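Local coordinates for beta-methylmalyl-CoA dehydratase (Chloroflexus aurantiacus, PDB 4E3E), which catalyses the reversible dehydration of (2R,3S)-beta-methylmalyl-CoA to mesaconyl-CoA (2-methylfumaryl-CoA) in the glyoxylate assimilation cycle, at residues A[61-66]-A[99-104]; A[9-14]-A[114-119]; A[213-218]-A[244-249]; A[296-301]-A[308-313]; A[42-47]-A[260-265]. All coordinates share one frame; numbering follows the deposited sequence.

Interactions 2, 3 and 5 are largely buried, whereas interactions 1 and 4 are only partly so. Interactions 2 and 4 both reach the large antiparallel sheet, but interaction 2 lays phenylalanines against a strand without any hydrogen bond between its segments, and interaction 4 is a hairpin held by backbone hydrogen bonds, with two arginines packed by Leu296. Interaction 1 joins two loops by aliphatic packing and one backbone hydrogen bond, and it touches interaction 5, an aromatic contact near the end of helix 250-265. Leu265 of interaction 5 in turn meets Val312 of interaction 4. Interaction 3, with its stacked charges and bound waters, shares with interaction 5 a border on the third subunit.

Interaction 1: A[61-66]-A[99-104]; sequences APIDSL and VYPGDT
Ile63 fills the middle of this contact, its longer branch running from Val99 to Pro101. Its CG1, anti to the carbonyl carbon (chi1 -56°), lies 3.7 Å from CG1 of Val99. One atom further out, Ile63 CD1 rests against the ring of Pro101, 3.7 Å from its CD. A branched chain and a rigid ring suit a place lined mostly by carbon, and Val33 and Val68 add more apolar surface around Ile63. Beside this core the ring of Tyr100 turns its edge to the carbonyl of Ala61, with CD1 3.9 Å from Ala61 O, while the hydroxyl reaches away to Glu59 N.

At the polar edge the loops are joined directly: Ile63 N donates to Val99 O over 2.8 Å, a nearly straight bond of 160°. A water extends the link by donating to Ile63 O and accepting from Val99 N. On the far loop Asp103 OD2 takes the Tyr100 N-H at 2.9 Å, met from above the carboxylate plane, and so braces the type II turn 100-103. Asp64 caps the helix that follows, its OD2 accepting from Leu66 N.

Pro62 to Ser65 probably line the substrate site, as in related enzymes. Apolar wedging plus one direct and one water-borne backbone link would therefore probably hold that loop in shape.

Interaction 2: A[9-14]-A[114-119]; sequences NFFEDF and LRQNKD. With SO4 (sulfate ion), chain C.
Phe11 opens a short 3-10 segment, 11-13, and Phe14 follows it, beside the end of strand 104-116, with the CA atoms of Phe11 and Gln116 8.0 Å apart. The strand belongs to the antiparallel sheet of this hot-dog-clan protein. No hydrogen bond joins the segments, and the joint rests on van der Waals packing of side chains, partly against the strand backbone. With CG anti to the backbone N (chi1 178°), the Phe11 ring reaches the strand, where CZ comes 3.5 Å from Gln116 N. Its CE1 meets Leu114 CD2, and its CE2 lies 3.7 Å from Gln116 CB. A large apolar ring suits this buried place, meeting both leucine and peptide. Leu114 CD2 also touches CB of Phe14 at 3.8 Å. An alanine at Phe11 would probably open a gap beside the Arg115-Gln116 peptide and leave Leu114 CD2 without its ring neighbour. Beyond it, Arg115 NH1 donates to O3 of a sulfate, probably from the crystallisation liquor, and Lys118 NZ lies 2.7 Å from sulfate O2.

Interaction 3: A[213-218]-A[244-249]; sequences IEEAEH and GRRIVY
Glu215 stacks its carboxylate on the Arg246 guanidinium while also holding a His-carboxylate hydrogen bond, at the start of helix 215-224 and close to helix 250-265. From CB, 4.1 Å from Arg246 NH1, the chain runs to CG, 3.5 Å from the same nitrogen. The bend at chi2 (-76°) then brings CD to 3.4 Å from NH1, the two flat groups being only 15° apart. OE1 lies over the centre of the guanidinium, 3.5 Å from Arg246 NE, in a salt bridge made by charge alone, since no N-H points at it. The same oxygen accepts from His218 NE2 at 2.7 Å. OE2 takes two waters, one leading to Arg246 O and the other to Arg246 N and NE. Glutamate suits the place, being long enough to reach over the guanidinium and still serve His218. Arg246 NH2 forms a salt bridge with Glu214 of the second subunit. Over one face of the His218 ring, Val248 CG2 makes a CH-pi contact, 3.9 Å from the ring centroid.

Interaction 4: A[296-301]-A[308-313]; sequences LAKMAI and GALRVR
Ala297 pairs with Arg311 and Met299 with Ala309 where strands 296-300 and 308-313 run antiparallel, their directions 167° apart. Both are hydrogen-bonded pairs, and Lys298 with Leu310 between them is a non-hydrogen-bonded one. Met299 N donates to Ala309 O at 3.0 Å, almost straight, and Ala309 N returns the bond to Met299 O. Arg311 N reaches Ala297 O at 2.8 Å.

Residues 288-300 and 307-318 form a beta hairpin, and its regularity breaks at a classic bulge: Leu296 and Ala297 both face Arg311, whose carbonyl O takes a weak bond from each of their N-H groups. At the bulge the Leu296 side chain crosses that of Arg313. There Leu296 CD1 sits 3.9 Å above the guanidinium plane, offset toward the rim, and touches CB of the same arginine. An alanine at Leu296 would probably leave that face of Arg313 without its apolar cover and open a gap beside the Arg311 side chain.

The arginine tips are paired beyond the hairpin, Arg313 with Asp341 and Arg311 with Asp343 and Asp167. On the face opposite Ala297, Met299 and Arg311, Lys298 lies alongside Leu310, pointing the same way, with its CG 3.8 Å from Leu310 CD2. Its NZ goes on to Tyr199 O. Back on the Arg311 face, small Ala309 leaves room for Ile301, whose CD1 comes 3.9 Å from Ala309 CB.

Interaction 5: A[42-47]-A[260-265]; sequences SRFALT and LSFNGL
Phe262 is the tight part of this contact, wedged between Phe44 and Arg43. Its edge is turned to the face of Phe44 in a T-shaped pair, with the planes at 83° and the centroids 5.2 Å apart. Phe262 CD1 stands over the centre of the Phe44 ring. The first torsion of Phe262 sets CG anti to the backbone N (chi1 -176°), on the side of 42-47. One face of its own ring is covered by Arg43 CB, 3.7 Å from the centroid and straight above it, a CH-pi contact. Its rim is also close to the backbone, with CE1 3.3 Å from Arg43 O. Phe44 in turn offers its edge to polar atoms: CE1 lies 3.3 Å from Leu265 O, and CZ 3.7 Å from Ser261 OG, a hydroxyl bonded to Arg258 O. An aromatic ring suits both positions, having a flat face for carbon and a faintly positive rim for oxygen.

The more open side is that of Arg43, a partly exposed residue among otherwise buried ones. Its guanidinium has Phe262 CD2 3.5 Å over its centre, but the planes are 56° apart, so the two groups are tilted rather than stacked flat. Thr228 of the third subunit packs on Arg43. Within the hot-dog clan, where an antiparallel sheet wraps a long helix, 250-265 is probably one such helix, and this aromatic pair ties its C-terminal part to the residues leading into helix 45-48.

Interaction 1: A[61-66]-A[99-104]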
# COMPACT_ATOMS: atom_id res chain seq x y z
N ALA A 61 4.82 9.14 17.73
CA ALA A 61 4.92 7.71 17.62
C ALA A 61 6.18 7.40 16.87
O ALA A 61 6.42 7.94 15.84
CB ALA A 61 3.72 7.16 16.90
N PRO A 62 6.97 6.49 17.39
CA PRO A 62 8.21 6.09 16.72
C PRO A 62 7.94 5.06 15.61
O PRO A 62 6.91 4.41 15.63
CB PRO A 62 8.99 5.40 17.84
CG PRO A 62 7.91 4.80 18.70
CD PRO A 62 6.78 5.80 18.68
N ILE A 63 8.87 4.94 14.67
CA ILE A 63 8.87 3.88 13.67
C ILE A 63 9.00 2.51 14.37
O ILE A 63 9.81 2.35 15.28
CB ILE A 63 10.05 4.09 12.66
CG1 ILE A 63 10.00 5.47 11.99
CG2 ILE A 63 10.06 3.00 11.58
CD1 ILE A 63 8.67 5.82 11.33
N ASP A 64 8.22 1.51 13.95
CA ASP A 64 8.34 0.17 14.45
C ASP A 64 9.80 -0.31 14.33
O ASP A 64 10.41 -0.21 13.25
CB ASP A 64 7.44 -0.77 13.63
CG ASP A 64 7.26 -2.14 14.28
OD1 ASP A 64 6.11 -2.48 14.64
OD2 ASP A 64 8.27 -2.88 14.43
N SER A 65 10.33 -0.88 15.41
CA SER A 65 11.71 -1.40 15.44
C SER A 65 11.97 -2.37 14.30
O SER A 65 13.06 -2.38 13.73
CB SER A 65 12.00 -2.11 16.77
OG SER A 65 12.33 -1.18 17.77
N LEU A 66 10.98 -3.20 13.97
CA LEU A 66 11.19 -4.15 12.87
C LEU A 66 11.15 -3.49 11.49
O LEU A 66 11.82 -3.96 10.56
CB LEU A 66 10.19 -5.29 12.95
CG LEU A 66 10.36 -6.20 14.15
CD1 LEU A 66 9.34 -7.32 14.00
CD2 LEU A 66 11.78 -6.77 14.19
N VAL A 99 13.85 6.05 16.09
CA VAL A 99 13.62 6.53 14.72
C VAL A 99 12.20 7.10 14.62
O VAL A 99 11.24 6.46 15.05
CB VAL A 99 13.79 5.36 13.71
CG1 VAL A 99 13.63 5.85 12.28
CG2 VAL A 99 15.17 4.73 13.88
N TYR A 100 12.08 8.32 14.08
CA TYR A 100 10.80 8.98 13.88
C TYR A 100 10.56 9.22 12.38
O TYR A 100 11.53 9.28 11.61
CB TYR A 100 10.82 10.34 14.60
CG TYR A 100 10.86 10.26 16.11
CD1 TYR A 100 9.77 9.77 16.84
CD2 TYR A 100 11.98 10.70 16.82
CE1 TYR A 100 9.80 9.71 18.23
CE2 TYR A 100 12.03 10.65 18.21
CZ TYR A 100 10.93 10.15 18.91
OH TYR A 100 10.95 10.08 20.28
N PRO A 101 9.28 9.38 11.96
CA PRO A 101 9.01 9.83 10.58
C PRO A 101 9.84 11.07 10.26
O PRO A 101 9.91 11.98 11.11
CB PRO A 101 7.52 10.22 10.62
CG PRO A 101 6.93 9.34 11.70
CD PRO A 101 8.02 9.18 12.73
N GLY A 102 10.44 11.10 9.08
CA GLY A 102 11.29 12.22 8.68
C GLY A 102 12.77 11.94 8.83
O GLY A 102 13.60 12.64 8.25
N ASP A 103 13.12 10.92 9.62
CA ASP A 103 14.53 10.53 9.79
C ASP A 103 15.03 9.79 8.57
O ASP A 103 14.25 9.13 7.88
CB ASP A 103 14.72 9.64 11.04
CG ASP A 103 14.58 10.42 12.34
OD1 ASP A 103 14.55 11.68 12.30
OD2 ASP A 103 14.49 9.78 13.42
N THR A 104 16.34 9.88 8.33
CA THR A 104 16.96 9.21 7.20
C THR A 104 18.05 8.23 7.64
O THR A 104 18.99 8.61 8.35
CB THR A 104 17.54 10.24 6.21
OG1 THR A 104 16.48 11.13 5.83
CG2 THR A 104 18.13 9.56 4.96
O HOH W 1 12.27 3.44 16.54

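Interaction 2: A[9-14]-A[114-119]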
# COMPACT_ATOMS: atom_id res chain seq x y z
N ASN A 9 28.51 -9.14 -4.63
CA ASN A 9 29.72 -9.86 -4.29
C ASN A 9 29.44 -11.35 -4.26
O ASN A 9 28.37 -11.76 -3.83
CB ASN A 9 30.23 -9.42 -2.93
CG ASN A 9 30.80 -8.02 -2.95
OD1 ASN A 9 31.82 -7.77 -3.59
ND2 ASN A 9 30.14 -7.11 -2.26
N PHE A 10 30.40 -12.14 -4.73
CA PHE A 10 30.38 -13.58 -4.51
C PHE A 10 31.35 -13.88 -3.37
O PHE A 10 32.07 -12.97 -2.94
CB PHE A 10 30.77 -14.34 -5.79
CG PHE A 10 29.69 -14.34 -6.83
CD1 PHE A 10 29.51 -13.25 -7.67
CD2 PHE A 10 28.84 -15.44 -6.96
CE1 PHE A 10 28.50 -13.25 -8.63
CE2 PHE A 10 27.84 -15.45 -7.91
CZ PHE A 10 27.66 -14.35 -8.75
N PHE A 11 31.37 -15.12 -2.87
CA PHE A 11 32.14 -15.41 -1.65
C PHE A 11 33.60 -14.97 -1.72
O PHE A 11 34.10 -14.32 -0.80
CB PHE A 11 32.03 -16.88 -1.22
CG PHE A 11 32.85 -17.21 0.01
CD1 PHE A 11 32.47 -16.72 1.27
CD2 PHE A 11 34.01 -17.97 -0.09
CE1 PHE A 11 33.23 -17.01 2.40
CE2 PHE A 11 34.76 -18.27 1.03
CZ PHE A 11 34.37 -17.79 2.28
N GLU A 12 34.28 -15.32 -2.83
CA GLU A 12 35.71 -15.03 -3.00
C GLU A 12 36.00 -13.53 -3.12
O GLU A 12 37.15 -13.10 -3.01
CB GLU A 12 36.30 -15.81 -4.19
CG GLU A 12 35.74 -15.45 -5.56
CD GLU A 12 34.58 -16.34 -6.00
OE1 GLU A 12 33.57 -16.45 -5.25
OE2 GLU A 12 34.67 -16.92 -7.10
N ASP A 13 34.95 -12.74 -3.33
CA ASP A 13 35.08 -11.30 -3.47
C ASP A 13 35.25 -10.57 -2.15
O ASP A 13 35.73 -9.43 -2.12
CB ASP A 13 33.88 -10.72 -4.24
CG ASP A 13 33.76 -11.28 -5.64
OD1 ASP A 13 34.80 -11.59 -6.27
OD2 ASP A 13 32.62 -11.42 -6.12
N PHE A 14 34.87 -11.22 -1.05
CA PHE A 14 34.93 -10.60 0.27
C PHE A 14 36.33 -10.60 0.87
O PHE A 14 37.09 -11.55 0.69
CB PHE A 14 33.94 -11.27 1.23
CG PHE A 14 32.49 -11.01 0.90
CD1 PHE A 14 31.93 -9.74 1.10
CD2 PHE A 14 31.69 -12.03 0.39
CE1 PHE A 14 30.59 -9.50 0.79
CE2 PHE A 14 30.35 -11.80 0.08
CZ PHE A 14 29.80 -10.53 0.29
N LEU A 114 35.01 -14.98 7.70
CA LEU A 114 34.91 -15.76 6.47
C LEU A 114 35.23 -17.22 6.74
O LEU A 114 36.18 -17.52 7.48
CB LEU A 114 35.88 -15.23 5.40
CG LEU A 114 35.69 -13.84 4.77
CD1 LEU A 114 36.88 -13.48 3.88
CD2 LEU A 114 34.38 -13.80 3.99
N ARG A 115 34.46 -18.12 6.15
CA ARG A 115 34.78 -19.55 6.17
C ARG A 115 34.22 -20.26 4.94
O ARG A 115 33.00 -20.43 4.81
CB ARG A 115 34.29 -20.25 7.45
CG ARG A 115 34.70 -21.73 7.50
CD ARG A 115 34.10 -22.50 8.67
NE ARG A 115 32.65 -22.70 8.54
CZ ARG A 115 32.08 -23.79 8.01
NH1 ARG A 115 32.81 -24.79 7.55
NH2 ARG A 115 30.75 -23.87 7.95
N GLN A 116 35.11 -20.67 4.04
CA GLN A 116 34.72 -21.44 2.87
C GLN A 116 34.13 -22.76 3.35
O GLN A 116 34.66 -23.37 4.26
CB GLN A 116 35.91 -21.69 1.94
CG GLN A 116 35.55 -22.57 0.76
CD GLN A 116 36.59 -22.54 -0.33
OE1 GLN A 116 36.79 -21.51 -0.98
NE2 GLN A 116 37.26 -23.66 -0.54
N ASN A 117 33.01 -23.16 2.74
CA ASN A 117 32.40 -24.45 3.08
C ASN A 117 33.23 -25.63 2.59
O ASN A 117 34.06 -25.49 1.68
CB ASN A 117 30.95 -24.51 2.59
CG ASN A 117 30.01 -23.75 3.50
OD1 ASN A 117 29.94 -24.02 4.71
ND2 ASN A 117 29.27 -22.79 2.93
N LYS A 118 33.02 -26.78 3.22
CA LYS A 118 33.81 -27.98 2.95
C LYS A 118 33.70 -28.48 1.51
O LYS A 118 34.69 -28.97 0.95
CB LYS A 118 33.50 -29.08 3.95
CG LYS A 118 34.29 -28.93 5.24
CD LYS A 118 33.54 -29.48 6.43
CE LYS A 118 34.04 -28.84 7.71
NZ LYS A 118 33.13 -29.20 8.82
N ASP A 119 32.53 -28.33 0.89
CA ASP A 119 32.36 -28.74 -0.52
C ASP A 119 33.04 -27.77 -1.51
O ASP A 119 33.08 -28.04 -2.71
CB ASP A 119 30.88 -28.97 -0.87
CG ASP A 119 30.04 -27.69 -0.85
OD1 ASP A 119 30.58 -26.58 -0.63
OD2 ASP A 119 28.81 -27.80 -1.05
S SO4 C . 30.21 -27.44 6.66
O1 SO4 C . 29.78 -28.40 5.62
O2 SO4 C . 30.80 -28.15 7.81
O3 SO4 C . 31.23 -26.54 6.07
O4 SO4 C . 29.03 -26.67 7.13

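Interaction 3: A[213-218]-A[244-249]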
# COMPACT_ATOMS: atom_id res chain seq x y z
N ILE A 213 -0.27 -15.76 3.65
CA ILE A 213 0.61 -14.90 2.85
C ILE A 213 0.17 -14.87 1.39
O ILE A 213 -0.03 -15.91 0.77
CB ILE A 213 2.08 -15.38 2.95
CG1 ILE A 213 2.54 -15.34 4.41
CG2 ILE A 213 3.01 -14.56 2.05
CD1 ILE A 213 3.94 -15.88 4.63
N GLU A 214 0.01 -13.66 0.85
CA GLU A 214 -0.26 -13.48 -0.59
C GLU A 214 1.03 -13.05 -1.31
O GLU A 214 1.90 -12.44 -0.69
CB GLU A 214 -1.39 -12.45 -0.80
CG GLU A 214 -2.76 -12.89 -0.30
CD GLU A 214 -3.24 -14.19 -0.97
OE1 GLU A 214 -3.16 -14.30 -2.22
OE2 GLU A 214 -3.70 -15.12 -0.26
N GLU A 215 1.17 -13.37 -2.59
CA GLU A 215 2.36 -12.94 -3.35
C GLU A 215 2.55 -11.42 -3.33
O GLU A 215 3.66 -10.94 -3.08
CB GLU A 215 2.32 -13.43 -4.80
CG GLU A 215 2.36 -14.95 -4.97
CD GLU A 215 3.75 -15.55 -4.74
OE1 GLU A 215 4.72 -14.85 -4.35
OE2 GLU A 215 3.87 -16.76 -4.96
N ALA A 216 1.46 -10.69 -3.60
CA ALA A 216 1.52 -9.23 -3.71
C ALA A 216 1.94 -8.66 -2.37
O ALA A 216 2.59 -7.62 -2.31
CB ALA A 216 0.17 -8.65 -4.12
N GLU A 217 1.55 -9.36 -1.31
CA GLU A 217 1.80 -8.89 0.05
C GLU A 217 3.29 -8.92 0.42
O GLU A 217 3.84 -7.90 0.84
CB GLU A 217 0.94 -9.65 1.06
CG GLU A 217 1.38 -9.61 2.51
CD GLU A 217 0.91 -10.87 3.25
OE1 GLU A 217 -0.13 -11.45 2.85
OE2 GLU A 217 1.57 -11.29 4.23
N HIS A 218 3.95 -10.07 0.24
CA HIS A 218 5.38 -10.11 0.60
C HIS A 218 6.26 -9.33 -0.37
O HIS A 218 7.21 -8.64 0.05
CB HIS A 218 5.86 -11.54 0.83
CG HIS A 218 6.04 -12.31 -0.42
ND1 HIS A 218 7.13 -12.17 -1.19
CD2 HIS A 218 5.23 -13.26 -1.05
CE1 HIS A 218 7.02 -12.99 -2.26
NE2 HIS A 218 5.85 -13.63 -2.17
N GLY A 244 9.89 -24.32 -6.82
CA GLY A 244 9.03 -23.99 -7.94
C GLY A 244 8.15 -22.78 -7.70
O GLY A 244 7.10 -22.65 -8.34
N ARG A 245 8.57 -21.91 -6.77
CA ARG A 245 7.79 -20.74 -6.43
C ARG A 245 8.70 -19.75 -5.72
O ARG A 245 9.74 -20.13 -5.18
CB ARG A 245 6.57 -21.11 -5.57
CG ARG A 245 6.88 -21.95 -4.35
CD ARG A 245 5.92 -23.12 -4.20
NE ARG A 245 6.38 -24.00 -3.13
CZ ARG A 245 5.69 -24.29 -2.02
NH1 ARG A 245 4.47 -23.80 -1.84
NH2 ARG A 245 6.23 -25.08 -1.10
N ARG A 246 8.30 -18.49 -5.73
CA ARG A 246 9.05 -17.43 -5.04
C ARG A 246 9.09 -17.70 -3.55
O ARG A 246 8.16 -18.30 -3.00
CB ARG A 246 8.41 -16.08 -5.33
CG ARG A 246 8.57 -15.62 -6.77
CD ARG A 246 7.55 -14.54 -7.14
NE ARG A 246 6.25 -15.14 -7.46
CZ ARG A 246 5.15 -14.46 -7.82
NH1 ARG A 246 4.04 -15.14 -8.09
NH2 ARG A 246 5.16 -13.12 -7.91
N ILE A 247 10.17 -17.27 -2.90
CA ILE A 247 10.39 -17.49 -1.48
C ILE A 247 10.13 -16.19 -0.75
O ILE A 247 10.58 -15.12 -1.18
CB ILE A 247 11.83 -17.99 -1.19
CG1 ILE A 247 12.08 -19.30 -1.94
CG2 ILE A 247 12.02 -18.23 0.30
CD1 ILE A 247 13.53 -19.72 -2.01
N VAL A 248 9.37 -16.29 0.34
CA VAL A 248 9.03 -15.12 1.14
C VAL A 248 10.25 -14.68 1.94
O VAL A 248 10.91 -15.50 2.60
CB VAL A 248 7.83 -15.39 2.09
CG1 VAL A 248 7.59 -14.19 3.03
CG2 VAL A 248 6.59 -15.70 1.28
N TYR A 249 10.55 -13.39 1.88
CA TYR A 249 11.56 -12.79 2.72
C TYR A 249 11.38 -13.24 4.17
O TYR A 249 10.31 -13.03 4.78
CB TYR A 249 11.42 -11.25 2.62
CG TYR A 249 12.24 -10.46 3.62
CD1 TYR A 249 13.58 -10.77 3.87
CD2 TYR A 249 11.68 -9.34 4.28
CE1 TYR A 249 14.34 -10.02 4.79
CE2 TYR A 249 12.43 -8.61 5.18
CZ TYR A 249 13.75 -8.95 5.44
OH TYR A 249 14.49 -8.20 6.35
O HOH W 2 5.42 -17.86 -2.95
O HOH W 3 5.53 -18.00 -6.58
O HOH W 4 9.61 -11.57 -0.07

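Interaction 4: A[296-301]-A[308-313]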
# COMPACT_ATOMS: atom_id res chain seq x y z
N LEU A 296 11.62 -16.81 27.86
CA LEU A 296 12.92 -17.43 28.18
C LEU A 296 13.50 -16.90 29.48
O LEU A 296 14.13 -17.64 30.24
CB LEU A 296 13.93 -17.19 27.06
CG LEU A 296 13.56 -17.80 25.70
CD1 LEU A 296 14.61 -17.43 24.66
CD2 LEU A 296 13.38 -19.31 25.82
N ALA A 297 13.28 -15.61 29.74
CA ALA A 297 13.90 -14.95 30.88
C ALA A 297 13.22 -13.64 31.16
O ALA A 297 12.60 -13.03 30.26
CB ALA A 297 15.39 -14.70 30.61
N LYS A 298 13.35 -13.20 32.41
CA LYS A 298 12.86 -11.91 32.84
C LYS A 298 14.01 -11.19 33.53
O LYS A 298 14.67 -11.76 34.41
CB LYS A 298 11.67 -12.09 33.80
CG LYS A 298 11.14 -10.80 34.40
CD LYS A 298 10.08 -11.03 35.48
CE LYS A 298 8.80 -11.63 34.93
NZ LYS A 298 7.77 -11.80 36.00
N MSE A 299 14.26 -9.94 33.15
CA MSE A 299 15.44 -9.23 33.65
C MSE A 299 15.04 -7.83 34.04
O MSE A 299 14.25 -7.18 33.34
CB MSE A 299 16.54 -9.23 32.56
CG MSE A 299 16.43 -10.44 31.61
SE MSE A 299 17.54 -10.31 29.97
CE MSE A 299 18.25 -12.15 29.79
N ALA A 300 15.56 -7.35 35.17
CA ALA A 300 15.42 -5.96 35.58
C ALA A 300 16.29 -5.08 34.69
O ALA A 300 17.34 -5.52 34.20
CB ALA A 300 15.84 -5.77 37.04
N ILE A 301 15.86 -3.83 34.48
CA ILE A 301 16.65 -2.87 33.74
C ILE A 301 17.39 -2.06 34.79
O ILE A 301 16.76 -1.49 35.69
CB ILE A 301 15.78 -1.93 32.86
CG1 ILE A 301 14.99 -2.74 31.80
CG2 ILE A 301 16.64 -0.87 32.19
CD1 ILE A 301 15.81 -3.18 30.62
N GLY A 308 10.61 -3.16 32.53
CA GLY A 308 11.48 -4.32 32.65
C GLY A 308 11.68 -4.96 31.28
O GLY A 308 10.99 -4.61 30.32
N ALA A 309 12.61 -5.91 31.21
CA ALA A 309 12.85 -6.64 29.98
C ALA A 309 12.37 -8.08 30.08
O ALA A 309 12.43 -8.69 31.15
CB ALA A 309 14.33 -6.61 29.62
N LEU A 310 11.90 -8.60 28.96
CA LEU A 310 11.65 -10.03 28.83
C LEU A 310 12.40 -10.54 27.63
O LEU A 310 12.38 -9.91 26.55
CB LEU A 310 10.16 -10.32 28.64
CG LEU A 310 9.16 -9.94 29.75
CD1 LEU A 310 7.74 -10.07 29.22
CD2 LEU A 310 9.35 -10.77 31.01
N ARG A 311 13.09 -11.66 27.81
CA ARG A 311 13.70 -12.34 26.69
C ARG A 311 12.67 -13.33 26.20
O ARG A 311 12.19 -14.17 26.97
CB ARG A 311 15.01 -13.04 27.08
CG ARG A 311 15.73 -13.67 25.88
CD ARG A 311 17.04 -14.34 26.27
NE ARG A 311 17.76 -14.82 25.09
CZ ARG A 311 19.03 -15.24 25.09
NH1 ARG A 311 19.73 -15.25 26.22
NH2 ARG A 311 19.59 -15.65 23.97
N VAL A 312 12.31 -13.21 24.92
CA VAL A 312 11.20 -13.97 24.35
C VAL A 312 11.71 -14.78 23.17
O VAL A 312 12.50 -14.29 22.37
CB VAL A 312 10.07 -13.02 23.88
CG1 VAL A 312 8.89 -13.80 23.26
CG2 VAL A 312 9.59 -12.12 25.02
N ARG A 313 11.26 -16.03 23.09
CA ARG A 313 11.36 -16.80 21.85
C ARG A 313 9.98 -16.84 21.21
O ARG A 313 9.02 -17.33 21.82
CB ARG A 313 11.83 -18.23 22.10
CG ARG A 313 12.00 -19.03 20.81
CD ARG A 313 12.30 -20.54 21.02
NE ARG A 313 13.37 -20.77 22.00
CZ ARG A 313 14.66 -20.51 21.80
NH1 ARG A 313 15.10 -20.00 20.65
NH2 ARG A 313 15.53 -20.75 22.78

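Interaction 5: A[42-47]-A[260-265]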
# COMPACT_ATOMS: atom_id res chain seq x y z
N SER A 42 -0.06 -4.77 12.74
CA SER A 42 0.42 -4.67 14.10
C SER A 42 -0.46 -3.71 14.92
O SER A 42 -0.76 -2.60 14.48
CB SER A 42 1.89 -4.25 14.15
OG SER A 42 2.20 -3.69 15.42
N ARG A 43 -0.89 -4.17 16.09
CA ARG A 43 -1.76 -3.34 16.95
C ARG A 43 -1.06 -2.73 18.16
O ARG A 43 -1.73 -2.13 19.00
CB ARG A 43 -2.99 -4.13 17.40
CG ARG A 43 -4.01 -4.36 16.30
CD ARG A 43 -5.30 -4.87 16.90
NE ARG A 43 -5.20 -6.30 17.17
CZ ARG A 43 -5.78 -6.92 18.19
NH1 ARG A 43 -6.52 -6.23 19.05
NH2 ARG A 43 -5.63 -8.23 18.35
N PHE A 44 0.27 -2.86 18.25
CA PHE A 44 1.00 -2.30 19.40
C PHE A 44 0.77 -0.81 19.51
O PHE A 44 0.92 -0.07 18.53
CB PHE A 44 2.49 -2.65 19.34
CG PHE A 44 2.75 -4.11 19.61
CD1 PHE A 44 2.79 -4.58 20.92
CD2 PHE A 44 2.84 -5.02 18.55
CE1 PHE A 44 2.97 -5.94 21.17
CE2 PHE A 44 3.02 -6.37 18.80
CZ PHE A 44 3.09 -6.84 20.11
N ALA A 45 0.37 -0.37 20.70
CA ALA A 45 -0.15 1.00 20.86
C ALA A 45 0.90 2.08 20.63
O ALA A 45 0.58 3.18 20.14
CB ALA A 45 -0.83 1.17 22.21
N LEU A 46 2.14 1.76 20.98
CA LEU A 46 3.26 2.70 20.84
C LEU A 46 3.41 3.23 19.39
O LEU A 46 3.61 4.42 19.18
CB LEU A 46 4.59 2.05 21.30
CG LEU A 46 5.81 2.98 21.32
CD1 LEU A 46 5.55 4.16 22.25
CD2 LEU A 46 7.09 2.23 21.70
N THR A 47 3.28 2.34 18.39
CA THR A 47 3.49 2.76 17.02
C THR A 47 2.22 3.33 16.36
O THR A 47 2.32 4.07 15.39
CB THR A 47 4.05 1.62 16.17
OG1 THR A 47 3.23 0.48 16.38
CG2 THR A 47 5.52 1.27 16.59
N LEU A 260 1.23 -11.02 15.28
CA LEU A 260 0.42 -12.04 15.93
C LEU A 260 0.64 -12.12 17.44
O LEU A 260 -0.29 -12.39 18.21
CB LEU A 260 0.75 -13.41 15.34
CG LEU A 260 0.40 -13.67 13.88
CD1 LEU A 260 1.00 -15.00 13.43
CD2 LEU A 260 -1.11 -13.65 13.65
N SER A 261 1.89 -11.91 17.87
CA SER A 261 2.24 -11.93 19.30
C SER A 261 1.46 -10.89 20.13
O SER A 261 1.37 -11.05 21.36
CB SER A 261 3.75 -11.75 19.51
OG SER A 261 4.10 -10.37 19.55
N PHE A 262 0.89 -9.86 19.48
CA PHE A 262 0.02 -8.89 20.18
C PHE A 262 -1.05 -9.60 21.01
O PHE A 262 -1.41 -9.14 22.10
CB PHE A 262 -0.67 -7.90 19.23
CG PHE A 262 -1.49 -6.82 19.95
CD1 PHE A 262 -0.89 -5.67 20.44
CD2 PHE A 262 -2.86 -7.00 20.16
CE1 PHE A 262 -1.63 -4.70 21.11
CE2 PHE A 262 -3.61 -6.04 20.83
CZ PHE A 262 -3.00 -4.89 21.31
N ASN A 263 -1.57 -10.71 20.49
CA ASN A 263 -2.49 -11.54 21.23
C ASN A 263 -1.70 -12.33 22.27
O ASN A 263 -1.30 -13.47 22.01
CB ASN A 263 -3.27 -12.49 20.29
CG ASN A 263 -4.41 -13.19 21.01
OD1 ASN A 263 -4.82 -12.76 22.09
ND2 ASN A 263 -4.92 -14.28 20.43
N GLY A 264 -1.44 -11.71 23.42
CA GLY A 264 -0.76 -12.39 24.52
C GLY A 264 0.46 -11.66 25.03
O GLY A 264 0.94 -11.93 26.15
N LEU A 265 0.99 -10.75 24.21
CA LEU A 265 2.12 -9.91 24.60
C LEU A 265 1.87 -8.42 24.30
O LEU A 265 2.80 -7.70 23.94
CB LEU A 265 3.41 -10.40 23.92
CG LEU A 265 4.00 -11.70 24.49
CD1 LEU A 265 4.97 -12.34 23.51
CD2 LEU A 265 4.66 -11.46 25.85